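Local coordinates for protein putative platelet activating factor (Streptococcus pneumoniae, PDB 2HSJ) that is of unknown function but, as a GDSL-like member of the SGNH hydrolase clan, probably cleaves ester or related acyl bonds, at residues Tyr24-Leu27 / Asn28-Val32; Arg66-Gln69 / Thr70-Leu74; Glu137-Glu140 / Tyr141-Ala144; Glu151-Gln154 / Asn155-Ala159; Leu195-Ile199 / Ala200-Ala204. One frame throughout, in Å; residues are numbered along the deposited sequence.

Contact 1 (Tyr24-Leu27 / Asn28-Val32); sequences YRHL and NHISV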
# COMPACT_ATOMS: atom_id res chain seq x y z
N TYR D 24 11.40 -4.83 -16.49
CA TYR D 24 11.59 -4.90 -15.06
C TYR D 24 12.57 -3.84 -14.55
O TYR D 24 12.35 -3.24 -13.51
CB TYR D 24 12.13 -6.27 -14.71
CG TYR D 24 11.11 -7.40 -14.76
CD1 TYR D 24 9.73 -7.15 -14.89
CD2 TYR D 24 11.53 -8.72 -14.67
CE1 TYR D 24 8.79 -8.22 -14.90
CE2 TYR D 24 10.62 -9.77 -14.69
CZ TYR D 24 9.26 -9.53 -14.79
OH TYR D 24 8.36 -10.59 -14.80
N ARG D 25 13.64 -3.60 -15.29
CA ARG D 25 14.61 -2.61 -14.82
C ARG D 25 13.97 -1.24 -14.68
O ARG D 25 14.25 -0.50 -13.72
CB ARG D 25 15.86 -2.58 -15.71
CG ARG D 25 16.75 -3.77 -15.44
CD ARG D 25 18.00 -3.72 -16.32
NE ARG D 25 18.84 -4.86 -15.97
CZ ARG D 25 19.14 -5.88 -16.77
NH1 ARG D 25 18.73 -5.88 -18.04
NH2 ARG D 25 19.90 -6.86 -16.31
N HIS D 26 13.09 -0.89 -15.61
CA HIS D 26 12.43 0.41 -15.52
C HIS D 26 11.36 0.41 -14.42
O HIS D 26 11.25 1.36 -13.64
CB HIS D 26 11.82 0.81 -16.85
CG HIS D 26 11.45 2.27 -16.94
ND1 HIS D 26 11.25 2.89 -18.15
CD2 HIS D 26 11.29 3.24 -16.00
CE1 HIS D 26 10.91 4.15 -17.96
NE2 HIS D 26 10.93 4.40 -16.66
N LEU D 27 10.58 -0.68 -14.31
CA LEU D 27 9.60 -0.73 -13.24
C LEU D 27 10.23 -0.68 -11.87
O LEU D 27 9.64 -0.13 -10.91
CB LEU D 27 8.75 -2.00 -13.34
CG LEU D 27 7.65 -1.98 -14.38
CD1 LEU D 27 7.04 -3.40 -14.41
CD2 LEU D 27 6.60 -0.93 -14.07
N ASN D 28 11.42 -1.27 -11.71
CA ASN D 28 12.10 -1.24 -10.42
C ASN D 28 12.30 0.19 -9.92
O ASN D 28 12.37 0.42 -8.70
CB ASN D 28 13.47 -1.90 -10.55
CG ASN D 28 13.39 -3.40 -10.73
OD1 ASN D 28 12.33 -4.00 -10.58
ND2 ASN D 28 14.53 -4.01 -11.01
N HIS D 29 12.37 1.14 -10.85
CA HIS D 29 12.60 2.54 -10.48
C HIS D 29 11.33 3.34 -10.26
O HIS D 29 11.30 4.26 -9.43
CB HIS D 29 13.41 3.26 -11.55
CG HIS D 29 14.84 2.85 -11.60
ND1 HIS D 29 15.74 3.14 -10.59
CD2 HIS D 29 15.55 2.20 -12.56
CE1 HIS D 29 16.93 2.66 -10.91
NE2 HIS D 29 16.84 2.09 -12.10
N ILE D 30 10.30 3.02 -11.04
CA ILE D 30 9.09 3.84 -11.00
C ILE D 30 7.88 3.16 -10.35
O ILE D 30 6.83 3.78 -10.21
CB ILE D 30 8.70 4.41 -12.40
CG1 ILE D 30 8.16 3.32 -13.35
CG2 ILE D 30 9.88 5.21 -13.01
CD1 ILE D 30 7.41 3.91 -14.56
N SER D 31 8.04 1.91 -9.94
CA SER D 31 6.91 1.24 -9.28
C SER D 31 6.33 2.07 -8.12
O SER D 31 7.09 2.67 -7.33
CB SER D 31 7.34 -0.11 -8.75
OG SER D 31 6.30 -0.66 -7.96
N VAL D 32 5.00 2.04 -7.97
CA VAL D 32 4.35 2.76 -6.89
C VAL D 32 4.06 1.85 -5.68
O VAL D 32 3.48 2.32 -4.70
CB VAL D 32 3.06 3.50 -7.33
CG1 VAL D 32 3.35 4.41 -8.48
CG2 VAL D 32 1.93 2.51 -7.68
O HOH W 1 16.46 -1.62 -12.02
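His-26 and Ile-30, one helical turn apart, meet at the rim of an imidazole: CG2 of Ile-30 comes to the ring edge, 3.8 Å from CD2 of His-26. The histidine's chi1 of -165° puts the ring beside its own carbonyl carbon, where its CD2-NE2 edge faces the isoleucine. Behind this contact, His-26 O takes two N-H groups. Ile-30 N reaches His-26 O at 3.2 Å, in the carbonyl plane, whereas His-29 N meets the same His-26 oxygen at 3.0 Å from well above it, so the last turn mixes alpha and 3-10 spacing. One residue on, Ser-31 N bonds to Leu-27 O at 2.8 Å, the final i to i+4 bond before Ser-31 leaves helical geometry. Asn-28 folds back on the preceding turn, its CG 3.0 Å from Tyr-24 O, an oxygen held by Asn-28 N and not hydrogen-bonded by the side-chain amide. That amide is fixed from outside: Arg-63 donates to OD1 and Ala-79 O receives ND2. A water joins that network, donating to Arg-25 O and accepting from Asn-28 ND2. Further out, Tyr-24 reaches Gly-64 O through its hydroxyl, and His-26 and Ile-30 pack on Ile-199 and Gln-203 of a second subunit. This is the C-terminal turn of the long helix 3-30, one side resting on strand 60-64 and another lying at a subunit interface.

Contact 2 (Arg66-Gln69 / Thr70-Leu74); sequences RGYQ and TGLLL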
# COMPACT_ATOMS: atom_id res chain seq x y z
N ARG D 66 9.96 -16.24 -18.54
CA ARG D 66 9.88 -17.51 -19.25
C ARG D 66 11.25 -17.98 -19.71
O ARG D 66 12.11 -17.19 -20.09
CB ARG D 66 8.96 -17.38 -20.46
CG ARG D 66 9.58 -16.45 -21.55
CD ARG D 66 8.59 -15.91 -22.51
NE ARG D 66 7.73 -14.92 -21.89
CZ ARG D 66 6.87 -14.20 -22.57
NH1 ARG D 66 6.81 -14.34 -23.90
NH2 ARG D 66 6.08 -13.34 -21.96
N GLY D 67 11.44 -19.29 -19.64
CA GLY D 67 12.64 -19.92 -20.13
C GLY D 67 13.89 -19.69 -19.29
O GLY D 67 14.99 -20.07 -19.71
N TYR D 68 13.74 -19.09 -18.10
CA TYR D 68 14.94 -18.68 -17.35
C TYR D 68 15.65 -19.89 -16.77
O TYR D 68 15.03 -20.91 -16.48
CB TYR D 68 14.56 -17.78 -16.19
CG TYR D 68 15.23 -16.41 -16.16
CD1 TYR D 68 15.58 -15.74 -17.34
CD2 TYR D 68 15.42 -15.75 -14.93
CE1 TYR D 68 16.14 -14.43 -17.28
CE2 TYR D 68 15.94 -14.48 -14.87
CZ TYR D 68 16.28 -13.83 -16.03
OH TYR D 68 16.81 -12.58 -15.96
N GLN D 69 16.96 -19.75 -16.64
CA GLN D 69 17.83 -20.74 -16.05
C GLN D 69 18.64 -20.02 -15.00
O GLN D 69 18.75 -18.80 -15.03
CB GLN D 69 18.80 -21.31 -17.08
CG GLN D 69 18.13 -22.06 -18.20
CD GLN D 69 19.12 -22.40 -19.30
OE1 GLN D 69 18.91 -22.04 -20.46
NE2 GLN D 69 20.20 -23.07 -18.95
N THR D 70 19.28 -20.78 -14.11
CA THR D 70 20.03 -20.18 -13.00
C THR D 70 21.12 -19.22 -13.48
O THR D 70 21.35 -18.18 -12.89
CB THR D 70 20.66 -21.26 -12.04
OG1 THR D 70 21.65 -22.02 -12.75
CG2 THR D 70 19.55 -22.19 -11.43
N GLY D 71 21.82 -19.58 -14.55
CA GLY D 71 22.88 -18.70 -15.06
C GLY D 71 22.38 -17.35 -15.57
O GLY D 71 23.03 -16.32 -15.37
N LEU D 72 21.21 -17.37 -16.24
CA LEU D 72 20.65 -16.14 -16.79
C LEU D 72 20.19 -15.23 -15.65
O LEU D 72 20.37 -14.00 -15.69
CB LEU D 72 19.44 -16.46 -17.68
CG LEU D 72 19.69 -17.36 -18.89
CD1 LEU D 72 18.34 -17.75 -19.54
CD2 LEU D 72 20.61 -16.68 -19.90
N LEU D 73 19.64 -15.86 -14.61
CA LEU D 73 19.17 -15.09 -13.45
C LEU D 73 20.33 -14.44 -12.73
O LEU D 73 20.27 -13.26 -12.38
CB LEU D 73 18.35 -15.98 -12.49
CG LEU D 73 18.00 -15.40 -11.12
CD1 LEU D 73 17.16 -14.14 -11.35
CD2 LEU D 73 17.23 -16.43 -10.29
N LEU D 74 21.40 -15.20 -12.52
CA LEU D 74 22.57 -14.63 -11.87
C LEU D 74 23.13 -13.43 -12.64
O LEU D 74 23.41 -12.38 -12.06
CB LEU D 74 23.65 -15.71 -11.69
CG LEU D 74 24.97 -15.17 -11.12
CD1 LEU D 74 24.79 -14.56 -9.71
CD2 LEU D 74 26.02 -16.28 -11.12
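Tyr-68 meets Leu-72 and Leu-73 because its chi1, at -123°, departs from a staggered value and swings the ring back over the first turn of helix 70-75. The helical backbone puts Leu-72 CB over one ring face in a CH-pi contact, 4.2 Å from the Tyr-68 centroid, and a chi1 of -59° carries the leucine's branch back so that CD1 comes near Tyr-68 CD1 and Gln-69 N. Leu-73 lies across the tyrosine at about a right angle, and its CB is 3.7 Å from Tyr-68 CE2. The peptide between the two leucines also lies above that face, towards the ring's rim. Gln-69 occupies the N-cap position. Gln-69 O takes Leu-73 N at 3.1 Å, with the N-H pointing well at it (161°), and Leu-72 N only weakly. Outside the turn, Tyr-68 OH bonds to His-80 and Gln-21, while Thr-70 OG1 is held by Asp-97 and Asn-110. Gly-67 N bonds to Ser-43 OG, which places the turn beside what is probably the active-site region, as in SGNH hydrolases. The balance between polar and apolar groups is uneven: Gln-69 N is buried without a partner, and a methyl, Leu-72 CD1, lies 3.8 Å from it. The apolar packing of both leucines on the tyrosine, whose hydroxyl remains well satisfied, probably offsets the cost of this buried N-H.

Contact 3 (Glu137-Glu140 / Tyr141-Ala144); sequences EREE and YQQA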
# COMPACT_ATOMS: atom_id res chain seq x y z
N GLU D 137 5.12 -37.61 -16.70
CA GLU D 137 5.92 -38.41 -17.62
C GLU D 137 5.08 -39.18 -18.65
O GLU D 137 5.63 -39.98 -19.42
CB GLU D 137 6.88 -39.33 -16.83
CG GLU D 137 8.02 -38.57 -16.12
CD GLU D 137 8.93 -39.47 -15.27
OE1 GLU D 137 8.68 -40.69 -15.20
OE2 GLU D 137 9.92 -38.95 -14.68
N ARG D 138 3.77 -38.93 -18.70
CA ARG D 138 2.90 -39.60 -19.69
C ARG D 138 3.38 -39.26 -21.09
O ARG D 138 3.86 -38.16 -21.34
CB ARG D 138 1.43 -39.19 -19.53
CG ARG D 138 0.70 -39.85 -18.35
CD ARG D 138 -0.71 -39.25 -18.13
NE ARG D 138 -1.60 -39.41 -19.29
CZ ARG D 138 -2.33 -40.49 -19.55
NH1 ARG D 138 -2.30 -41.55 -18.74
NH2 ARG D 138 -3.10 -40.52 -20.63
N GLU D 139 3.26 -40.22 -22.01
CA GLU D 139 3.74 -40.03 -23.38
C GLU D 139 3.20 -38.76 -24.07
O GLU D 139 3.93 -38.08 -24.81
CB GLU D 139 3.41 -41.27 -24.23
CG GLU D 139 4.15 -41.30 -25.57
CD GLU D 139 3.58 -42.31 -26.58
OE1 GLU D 139 2.87 -43.27 -26.18
OE2 GLU D 139 3.87 -42.14 -27.78
N GLU D 140 1.94 -38.42 -23.80
CA GLU D 140 1.29 -37.26 -24.44
C GLU D 140 1.95 -35.91 -24.12
O GLU D 140 1.70 -34.93 -24.82
CB GLU D 140 -0.19 -37.20 -24.06
CG GLU D 140 -0.46 -37.00 -22.57
CD GLU D 140 -1.93 -36.83 -22.26
OE1 GLU D 140 -2.61 -36.07 -22.98
OE2 GLU D 140 -2.41 -37.46 -21.29
N TYR D 141 2.78 -35.86 -23.07
CA TYR D 141 3.40 -34.61 -22.64
C TYR D 141 4.89 -34.51 -22.96
O TYR D 141 5.55 -33.57 -22.52
CB TYR D 141 3.25 -34.45 -21.13
CG TYR D 141 1.83 -34.38 -20.62
CD1 TYR D 141 0.92 -33.48 -21.15
CD2 TYR D 141 1.43 -35.18 -19.56
CE1 TYR D 141 -0.38 -33.40 -20.65
CE2 TYR D 141 0.14 -35.11 -19.05
CZ TYR D 141 -0.76 -34.22 -19.60
OH TYR D 141 -2.03 -34.15 -19.09
N GLN D 142 5.40 -35.48 -23.72
CA GLN D 142 6.84 -35.55 -23.99
C GLN D 142 7.45 -34.29 -24.66
O GLN D 142 8.62 -33.99 -24.41
CB GLN D 142 7.20 -36.83 -24.76
CG GLN D 142 7.05 -38.09 -23.92
CD GLN D 142 7.26 -39.40 -24.70
OE1 GLN D 142 7.07 -39.45 -25.92
NE2 GLN D 142 7.65 -40.45 -23.98
N GLN D 143 6.65 -33.56 -25.43
CA GLN D 143 7.08 -32.34 -26.15
C GLN D 143 7.50 -31.16 -25.27
O GLN D 143 8.40 -30.38 -25.64
CB GLN D 143 5.97 -31.86 -27.10
CG GLN D 143 5.62 -32.83 -28.21
CD GLN D 143 4.57 -32.28 -29.15
OE1 GLN D 143 3.44 -31.99 -28.75
NE2 GLN D 143 4.94 -32.13 -30.41
N ALA D 144 6.83 -30.99 -24.14
CA ALA D 144 7.19 -29.95 -23.17
C ALA D 144 8.15 -30.51 -22.14
O ALA D 144 9.10 -29.84 -21.75
CB ALA D 144 5.96 -29.37 -22.51
O HOH W 2 3.58 -33.65 -25.94
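Tyr-141 N bonds to Arg-138 O at 3.1 Å and Gln-142 N to Glu-139 O at 3.2 Å, two successive i to i+3 links whose donors stand well above the carbonyl planes. Against this tight winding, Glu-140 and Tyr-141 lie side by side and point the same way. The glutamate places CG between its own N and carbonyl carbon (chi1 63°), the step that swings its otherwise extended chain over the tyrosine. Its CG then stands almost exactly above the ring centre, 3.8 Å from the Tyr-141 centroid, in a CH-pi contact. The carboxylate follows, stacked nearly parallel to the ring with planes 7° apart, and its CD is 3.9 Å from Tyr-141 CZ. The 3-10 turn here leads into helix 142-145, with Tyr-141 at the N-cap position. An anion laid on an aromatic face would be unfavourable alone, but Arg-138 probably tempers the charge. Bent at chi3, it brings its guanidinium edge side-on to Glu-140, and NE and NH2 both grip one oxygen in a salt bridge: Arg-138 NE is 2.9 Å from Glu-140 OE2, on its anti lone pair, and NH2 is 3.2 Å from the same Glu-140 OE2, from above the carboxylate plane. Arg-138 CB also touches the ring, 4.0 Å from Tyr-141 CD2. On the solvent-facing side, Gln-142 crosses Glu-139, its OE1 3.5 Å from Glu-139 CG, with amide and carboxylate planes well out of parallel. Lys-188, from a later loop, packs against both Glu-140 and Tyr-141.

Contact 4 (Glu151-Gln154 / Asn155-Ala159); sequences EKIQ and NWNQA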
# COMPACT_ATOMS: atom_id res chain seq x y z
N GLU D 151 13.07 -38.33 -11.31
CA GLU D 151 14.27 -38.78 -10.59
C GLU D 151 15.36 -37.70 -10.59
O GLU D 151 15.97 -37.44 -9.56
CB GLU D 151 14.81 -40.11 -11.13
CG GLU D 151 13.74 -41.21 -11.25
CD GLU D 151 13.11 -41.25 -12.65
OE1 GLU D 151 13.56 -42.12 -13.43
OE2 GLU D 151 12.21 -40.43 -13.00
N LYS D 152 15.58 -37.05 -11.74
CA LYS D 152 16.54 -35.94 -11.84
C LYS D 152 16.08 -34.79 -10.95
O LYS D 152 16.87 -34.24 -10.17
CB LYS D 152 16.66 -35.39 -13.26
CG LYS D 152 17.27 -36.31 -14.30
CD LYS D 152 17.01 -35.75 -15.71
CE LYS D 152 17.75 -36.56 -16.80
NZ LYS D 152 17.71 -35.87 -18.14
N ILE D 153 14.80 -34.44 -11.07
CA ILE D 153 14.25 -33.32 -10.28
C ILE D 153 14.42 -33.58 -8.78
O ILE D 153 14.87 -32.69 -8.05
CB ILE D 153 12.78 -33.03 -10.65
CG1 ILE D 153 12.74 -32.39 -12.06
CG2 ILE D 153 12.14 -32.10 -9.65
CD1 ILE D 153 11.41 -32.51 -12.75
N GLN D 154 14.09 -34.79 -8.33
CA GLN D 154 14.28 -35.16 -6.92
C GLN D 154 15.76 -35.10 -6.48
O GLN D 154 16.05 -34.66 -5.38
CB GLN D 154 13.68 -36.53 -6.64
CG GLN D 154 12.17 -36.47 -6.56
CD GLN D 154 11.52 -37.82 -6.32
OE1 GLN D 154 11.57 -38.72 -7.18
NE2 GLN D 154 10.87 -37.97 -5.17
N ASN D 155 16.69 -35.51 -7.35
CA ASN D 155 18.12 -35.38 -7.05
C ASN D 155 18.57 -33.92 -6.93
O ASN D 155 19.34 -33.55 -6.03
CB ASN D 155 18.97 -36.13 -8.08
CG ASN D 155 18.83 -37.63 -7.95
OD1 ASN D 155 18.49 -38.14 -6.88
ND2 ASN D 155 19.10 -38.36 -9.03
N TRP D 156 18.06 -33.06 -7.82
CA TRP D 156 18.37 -31.65 -7.70
C TRP D 156 17.79 -31.08 -6.43
O TRP D 156 18.45 -30.28 -5.76
CB TRP D 156 17.88 -30.88 -8.92
CG TRP D 156 18.81 -31.08 -10.09
CD1 TRP D 156 19.35 -32.28 -10.53
CD2 TRP D 156 19.32 -30.06 -10.97
NE1 TRP D 156 20.16 -32.05 -11.63
CE2 TRP D 156 20.14 -30.71 -11.93
CE3 TRP D 156 19.13 -28.67 -11.06
CZ2 TRP D 156 20.80 -30.01 -12.95
CZ3 TRP D 156 19.78 -27.97 -12.08
CH2 TRP D 156 20.60 -28.65 -13.02
N ASN D 157 16.59 -31.51 -6.07
CA ASN D 157 15.93 -30.99 -4.87
C ASN D 157 16.68 -31.35 -3.61
O ASN D 157 16.70 -30.56 -2.65
CB ASN D 157 14.46 -31.41 -4.83
CG ASN D 157 13.63 -30.65 -5.85
OD1 ASN D 157 14.03 -29.58 -6.29
ND2 ASN D 157 12.44 -31.19 -6.19
N GLN D 158 17.34 -32.51 -3.62
CA GLN D 158 18.17 -32.90 -2.47
C GLN D 158 19.34 -31.94 -2.34
O GLN D 158 19.68 -31.51 -1.23
CB GLN D 158 18.64 -34.37 -2.59
CG GLN D 158 19.14 -34.98 -1.29
CD GLN D 158 19.24 -36.50 -1.37
OE1 GLN D 158 18.59 -37.14 -2.22
NE2 GLN D 158 20.06 -37.09 -0.50
N ALA D 159 19.94 -31.59 -3.48
CA ALA D 159 21.02 -30.60 -3.52
C ALA D 159 20.58 -29.18 -3.08
O ALA D 159 21.29 -28.51 -2.35
CB ALA D 159 21.67 -30.58 -4.88
O HOH W 3 16.01 -39.22 -7.48
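Glu-151 O is gripped twice: Asn-155 N donates to it at 3.0 Å, and a water donates at 2.7 Å to the same Glu-151 oxygen. That water also reaches Asn-155 OD1, weakly, and so bridges the asparagine's amide back to the turn beneath it. Asn-155 has its CG turned away from its carbonyl carbon (chi1 -70°), which lays the amide over the Glu-151 carbonyl; ND2 is near that oxygen but poorly angled for a bond. The next residue repeats the theme with an aromatic group. Trp-156 N bonds to Lys-152 O, and the indole's CD1 sits 3.2 Å from this same Lys-152 oxygen. On the buried flank Ile-153 and Asn-157 run side by side, with the Ile-153 CG2 methyl 3.6 Å from Asn-157 ND2. The asparagine's OD1 accepts from Ile-132 N, in the loop just after strand 126-130. Ile-153 also meets Phe-176, and Trp-156 lies against Asp-97, Ile-98, Val-104 and Ala-107, so three other helices, 95-99, 104-121 and 176-179, share this flank. Lys-152 NZ turns to Ile-147 O, back to the segment before the helix. Buried isoleucine, tryptophan and asparagine on one side, with exposed glutamate and glutamines on the other, make an amphipathic helix. It belongs to the right-handed beta-alpha-beta crossover that carries the chain from strand 126-130 to strand 170-173 in the three-layer fold of SGNH hydrolases.

Contact 5 (Leu195-Ile199 / Ala200-Ala204); sequences LHLSI and AGYQA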
# COMPACT_ATOMS: atom_id res chain seq x y z
N LEU D 195 4.54 -29.93 -17.97
CA LEU D 195 5.57 -29.10 -17.32
C LEU D 195 4.96 -27.85 -16.65
O LEU D 195 5.20 -27.59 -15.48
CB LEU D 195 6.62 -28.70 -18.37
CG LEU D 195 7.68 -27.68 -17.98
CD1 LEU D 195 8.58 -28.21 -16.88
CD2 LEU D 195 8.47 -27.32 -19.22
N HIS D 196 4.22 -27.06 -17.42
CA HIS D 196 3.54 -25.88 -16.89
C HIS D 196 2.28 -26.22 -16.11
O HIS D 196 1.66 -27.29 -16.32
CB HIS D 196 3.18 -24.95 -18.05
CG HIS D 196 4.39 -24.41 -18.74
ND1 HIS D 196 4.92 -25.00 -19.87
CD2 HIS D 196 5.20 -23.37 -18.43
CE1 HIS D 196 6.00 -24.33 -20.23
NE2 HIS D 196 6.19 -23.33 -19.38
N LEU D 197 1.91 -25.32 -15.21
CA LEU D 197 0.80 -25.58 -14.33
C LEU D 197 -0.52 -25.08 -14.88
O LEU D 197 -0.57 -23.99 -15.50
CB LEU D 197 1.05 -24.93 -12.97
CG LEU D 197 2.26 -25.44 -12.19
CD1 LEU D 197 2.26 -24.81 -10.80
CD2 LEU D 197 2.30 -26.99 -12.03
N SER D 198 -1.57 -25.86 -14.66
CA SER D 198 -2.95 -25.37 -14.88
C SER D 198 -3.36 -24.47 -13.71
O SER D 198 -2.65 -24.37 -12.70
CB SER D 198 -3.89 -26.57 -14.91
OG SER D 198 -3.89 -27.17 -13.61
N ILE D 199 -4.53 -23.84 -13.80
CA ILE D 199 -5.02 -23.08 -12.67
C ILE D 199 -5.21 -23.95 -11.40
O ILE D 199 -4.86 -23.51 -10.29
CB ILE D 199 -6.27 -22.25 -13.06
CG1 ILE D 199 -5.88 -21.11 -14.02
CG2 ILE D 199 -6.97 -21.72 -11.82
CD1 ILE D 199 -4.78 -20.18 -13.46
N ALA D 200 -5.72 -25.18 -11.57
CA ALA D 200 -5.81 -26.09 -10.40
C ALA D 200 -4.43 -26.35 -9.81
O ALA D 200 -4.28 -26.40 -8.59
CB ALA D 200 -6.45 -27.42 -10.79
N GLY D 201 -3.42 -26.51 -10.67
CA GLY D 201 -2.03 -26.67 -10.22
C GLY D 201 -1.54 -25.47 -9.44
O GLY D 201 -0.98 -25.61 -8.35
N TYR D 202 -1.76 -24.27 -9.98
CA TYR D 202 -1.38 -23.06 -9.24
C TYR D 202 -2.15 -22.91 -7.92
O TYR D 202 -1.62 -22.41 -6.92
CB TYR D 202 -1.58 -21.82 -10.11
CG TYR D 202 -0.45 -21.55 -11.09
CD1 TYR D 202 0.82 -21.17 -10.61
CD2 TYR D 202 -0.67 -21.56 -12.47
CE1 TYR D 202 1.86 -20.89 -11.48
CE2 TYR D 202 0.38 -21.28 -13.36
CZ TYR D 202 1.63 -20.92 -12.85
OH TYR D 202 2.66 -20.64 -13.70
N GLN D 203 -3.40 -23.33 -7.91
CA GLN D 203 -4.17 -23.22 -6.67
C GLN D 203 -3.53 -24.13 -5.61
O GLN D 203 -3.41 -23.76 -4.43
CB GLN D 203 -5.64 -23.62 -6.91
CG GLN D 203 -6.46 -23.54 -5.65
CD GLN D 203 -7.89 -23.94 -5.89
OE1 GLN D 203 -8.14 -24.99 -6.49
NE2 GLN D 203 -8.83 -23.13 -5.39
N ALA D 204 -3.16 -25.33 -6.05
CA ALA D 204 -2.56 -26.31 -5.12
C ALA D 204 -1.20 -25.83 -4.64
O ALA D 204 -0.88 -25.95 -3.45
CB ALA D 204 -2.42 -27.66 -5.82
O HOH W 4 3.05 -22.67 -15.55
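Tyr-202, Ile-199 and Leu-197 carry this helix start. The tyrosine ring folds back over the incoming chain, and Leu-197 CB lies over one of its faces in a CH-pi contact, 3.9 Å from the Tyr-202 centroid and towards the rim. The leucine's branch extends along the ring, with CD1 3.9 Å from Tyr-202 CD1, so the leucine spans the ring from its CE2 side to its CD1 side. Tyr-202 turns its CG away from its carbonyl carbon (chi1 -81°), which drops the ring onto the residues before the helix instead of outward. Ile-199 contributes mainly through its backbone: Ile-199 O receives Gln-203 N at 2.8 Å, while its CD1 methyl only grazes the tyrosine. Between them stands Ser-198, the N-cap. Its OG, set between its own N and carbonyl carbon (chi1 66°), takes Gly-201 N at 3.0 Å, and Ser-198 O takes Tyr-202 N at 2.9 Å; OG is bonded as well to Glu-189 O. A water donates to Tyr-202 OH and accepts from Leu-197 N, tying the far end of the ring to the chain beneath it. The preceding Asp-x-x-His run resembles the block that supplies catalytic aspartate and histidine in SGNH relatives, and His-196 does lie against Ser-43. Around the turn, helix 43-46, which follows strand 37-41, receives Leu-197 on Ile-44 and accepts the tyrosine hydroxyl at Ile-44 O, while Ile-199 and Gln-203 at the start of helix 199-209 face Ile-30 of a second subunit's helix 3-30.

Overall arrangement
Five local turns, three helix starts, one helix end and one helix body, sit in series along one chain, yet space relates them differently. Contacts 1 and 5 have centres about 28 Å apart within the subunit, but both lie at the interface, where contact 1 of one copy packs on contact 5 of the other. Contacts 2 and 5, centres about 21 Å apart, both reach Ser-43, the probable active-site region: one through Gly-67, the other through His-196. Contact 3 touches contact 5 through Ala-144 O and Leu-195 CD2 (3.6 Å). It meets contact 4 where Glu-137 OE2 and Glu-151 OE2, like charges, approach to 3.2 Å. Helix 150-164, which bears contact 4, ends at Ala-164 of a magnesium site.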